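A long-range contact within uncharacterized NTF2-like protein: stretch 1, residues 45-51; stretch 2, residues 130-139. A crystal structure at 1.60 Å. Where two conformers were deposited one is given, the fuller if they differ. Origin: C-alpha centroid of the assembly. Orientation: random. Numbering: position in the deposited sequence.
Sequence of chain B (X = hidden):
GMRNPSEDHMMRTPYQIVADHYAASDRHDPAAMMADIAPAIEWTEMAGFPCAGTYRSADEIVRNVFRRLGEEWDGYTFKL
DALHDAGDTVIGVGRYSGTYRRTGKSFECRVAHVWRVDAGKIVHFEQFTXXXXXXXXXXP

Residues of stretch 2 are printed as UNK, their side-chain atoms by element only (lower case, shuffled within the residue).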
# COMPACT_ATOMS: atom_id res chain seq x y z
N GLU B 45 -5.21 9.64 -3.86
CA GLU B 45 -4.73 8.72 -4.89
C GLU B 45 -3.19 8.91 -4.87
O GLU B 45 -2.68 10.02 -4.70
CB GLU B 45 -5.29 9.09 -6.26
CG GLU B 45 -6.80 8.87 -6.38
CD GLU B 45 -7.16 7.44 -6.50
OE1 GLU B 45 -6.80 6.80 -7.50
OE2 GLU B 45 -7.87 6.94 -5.62
N MSE B 46 -2.47 7.79 -4.96
CA MSE B 46 -1.03 7.82 -4.80
C MSE B 46 -0.31 8.74 -5.80
O MSE B 46 -0.71 8.84 -6.94
CB MSE B 46 -0.47 6.40 -4.91
CG MSE B 46 0.92 6.27 -4.50
SE MSE B 46 1.60 4.42 -4.44
CE MSE B 46 2.06 4.15 -2.55
N ALA B 47 0.82 9.34 -5.38
CA ALA B 47 1.52 10.34 -6.14
C ALA B 47 1.84 9.82 -7.54
O ALA B 47 1.69 10.57 -8.53
CB ALA B 47 2.78 10.76 -5.39
N GLY B 48 2.32 8.57 -7.65
CA GLY B 48 2.66 8.00 -8.97
C GLY B 48 1.52 7.46 -9.80
O GLY B 48 1.75 7.01 -10.92
N PHE B 49 0.30 7.49 -9.25
CA PHE B 49 -0.90 6.95 -9.92
C PHE B 49 -1.45 8.03 -10.88
O PHE B 49 -1.35 9.22 -10.55
CB PHE B 49 -1.94 6.54 -8.89
CG PHE B 49 -3.06 5.71 -9.46
CD1 PHE B 49 -2.85 4.38 -9.83
CD2 PHE B 49 -4.32 6.25 -9.61
CE1 PHE B 49 -3.90 3.65 -10.34
CE2 PHE B 49 -5.36 5.53 -10.13
CZ PHE B 49 -5.15 4.22 -10.51
N PRO B 50 -2.03 7.66 -12.05
CA PRO B 50 -2.48 8.74 -12.97
C PRO B 50 -3.46 9.74 -12.37
O PRO B 50 -3.39 10.93 -12.66
CB PRO B 50 -3.16 7.98 -14.12
CG PRO B 50 -3.08 6.52 -13.81
CD PRO B 50 -2.19 6.33 -12.64
N CYS B 51 -4.36 9.24 -11.51
CA CYS B 51 -5.30 10.07 -10.78
C CYS B 51 -4.76 10.75 -9.48
O CYS B 51 -5.57 11.21 -8.66
CB CYS B 51 -6.55 9.26 -10.47
SG CYS B 51 -7.31 8.68 -12.02
N UNK B 130 0.96 -0.35 -7.22
CA UNK B 130 2.18 -0.54 -8.02
C UNK B 130 2.15 0.39 -9.18
O UNK B 130 1.82 0.06 -10.32
o UNK B 130 4.55 -1.63 -9.11
c UNK B 130 3.71 -2.46 -8.69
c UNK B 130 2.28 -2.01 -8.40
o UNK B 130 4.00 -3.68 -8.53
N UNK B 131 2.49 1.63 -8.88
CA UNK B 131 2.40 2.68 -9.88
C UNK B 131 3.28 2.45 -11.12
O UNK B 131 2.95 2.91 -12.22
o UNK B 131 3.90 3.93 -8.50
c UNK B 131 2.68 4.03 -9.20
c UNK B 131 1.55 4.40 -8.22
N UNK B 132 4.40 1.75 -10.95
CA UNK B 132 5.25 1.43 -12.11
C UNK B 132 4.49 0.50 -13.08
O UNK B 132 4.49 0.72 -14.27
c UNK B 132 7.49 0.42 -12.84
c UNK B 132 6.57 0.80 -11.70
c UNK B 132 7.94 1.70 -13.59
c UNK B 132 8.71 -0.40 -12.35
N UNK B 133 3.86 -0.54 -12.56
CA UNK B 133 3.09 -1.45 -13.45
C UNK B 133 1.94 -0.76 -14.15
O UNK B 133 1.65 -1.06 -15.30
c UNK B 133 2.62 -2.70 -12.70
c UNK B 133 3.08 -5.07 -11.83
c UNK B 133 3.65 -3.85 -12.59
c UNK B 133 5.02 -3.45 -12.04
N UNK B 134 1.23 0.14 -13.45
CA UNK B 134 0.19 0.91 -14.11
C UNK B 134 0.78 1.81 -15.23
O UNK B 134 0.31 1.86 -16.38
c UNK B 134 -1.61 2.62 -13.81
c UNK B 134 -1.21 0.87 -11.98
c UNK B 134 -0.57 1.75 -13.07
N UNK B 135 1.86 2.49 -14.88
CA UNK B 135 2.59 3.33 -15.83
C UNK B 135 3.09 2.56 -17.07
O UNK B 135 3.07 3.09 -18.19
c UNK B 135 3.75 4.05 -15.10
N UNK B 136 3.51 1.32 -16.91
CA UNK B 136 3.98 0.50 -18.03
C UNK B 136 2.87 0.32 -19.08
O UNK B 136 3.13 0.25 -20.29
n UNK B 136 7.33 -2.37 -15.66
c UNK B 136 4.47 -0.87 -17.55
c UNK B 136 5.81 -0.89 -16.86
o UNK B 136 5.28 -3.16 -16.03
c UNK B 136 6.12 -2.25 -16.13
N UNK B 137 1.64 0.18 -18.61
CA UNK B 137 0.49 -0.00 -19.49
C UNK B 137 0.22 1.28 -20.31
O UNK B 137 -0.45 1.23 -21.33
c UNK B 137 -0.75 -0.41 -18.69
N UNK B 138 0.68 2.42 -19.81
CA UNK B 138 0.41 3.70 -20.43
C UNK B 138 1.53 4.13 -21.36
O UNK B 138 1.49 5.23 -21.93
c UNK B 138 -0.88 4.30 -18.34
c UNK B 138 0.18 4.75 -19.34
c UNK B 138 -1.23 7.13 -17.86
se UNK B 138 -0.98 5.50 -16.85
N UNK B 139 2.52 3.26 -21.53
CA UNK B 139 3.64 3.53 -22.46
C UNK B 139 3.32 3.06 -23.85
O UNK B 139 2.95 1.90 -24.03
n UNK B 139 6.25 5.30 -21.38
c UNK B 139 4.89 2.78 -22.04
c UNK B 139 5.53 4.63 -20.47
c UNK B 139 5.41 3.14 -20.67
o UNK B 139 4.97 5.18 -19.51
O HOH W 1 1.06 4.99 -12.53

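Position 130 carries two side-chain carbons, the second bearing two oxygens: a short carboxylate, Asp130. Its CA-to-CB bond points away from stretch 1, and its oxygens are hydrogen-bonded elsewhere in the structure. It sits at the N-cap position, and its backbone O accepts from the N of position 134 at 3.2 Å.

Position 131 has one carbon carrying an oxygen and a carbon, and that last carbon packs against Met46, Gly48 and Phe49; the branch makes it Thr131. Its CA-to-CB bond points toward stretch 1, and it has more area covered by the other stretch than any other residue here. Thr131 CG2 lies 3.4 Å from Gly48 C, 3.5 Å from Phe49 N and 3.8 Å from Met46 SE. With chi1 in p, the hydroxyl OG1 is hydrogen-bonded elsewhere in the structure.

Position 132 shows four carbons forked at the second, the pattern of leucine. Leu132 points away and touches nothing on stretch 1. Position 133 repeats the four carbons and the fork, so it is Leu133, out of reach of stretch 1.

Position 134 has a single carbon bearing two more, three in all, and touches Phe49 and Pro50: Val134. It points toward stretch 1 again. Val134 CG1 lies 3.9 Å from Pro50 CD, and Val134 CG2 lies at the edge of the Phe49 ring, 4.2 Å from Phe49 CE1; Val134 CG1 is near Phe49 CE1 as well, at 4.3 Å.

Position 135 has one side-chain carbon and is Ala135; it points sideways and makes no contact. Position 136 has three carbons, the third carrying an oxygen and a nitrogen: Gln136, exposed and clear of stretch 1. Position 137, again a lone carbon, is Ala137, buried yet out of reach.

Position 138 carries two carbons, a selenium and a last carbon, unbranched, and its selenium rests on Pro50; this is selenomethionine, Met138. It points toward stretch 1, with Met138 SE 3.8 Å from Pro50 CG. Position 139 has three carbons ending in an oxygen and a nitrogen: Gln139, exposed and beyond reach.

The rule is one of spacing. Thr131, Val134 and Met138 stand three and four residues apart; the helical repeat turns the first two toward stretch 1, and Met138, in the loop that follows, points there too, while the residues between them make no contact. Stretch 1 answers with a type I turn from Met46 to Phe49, closed by Phe49 N donating to Met46 O at 2.9 Å, followed by Pro50. Gly48 matters because it has no side chain: an ideal CB there would lie 3.0 Å from Thr131 OG1, a clash. No direct hydrogen bond crosses the interface. Instead, one water donates to both backbones, 2.7 Å from its O to Gly48 O and 2.8 Å from its O to Thr131 O. A compact turn, a close-fitting methyl, a proline and a bridging water thus join residues that touch across at least 82 positions in sequence, with 299 Å² buried in all.

Stretch 2 130-139: DTLLVAQAMQ
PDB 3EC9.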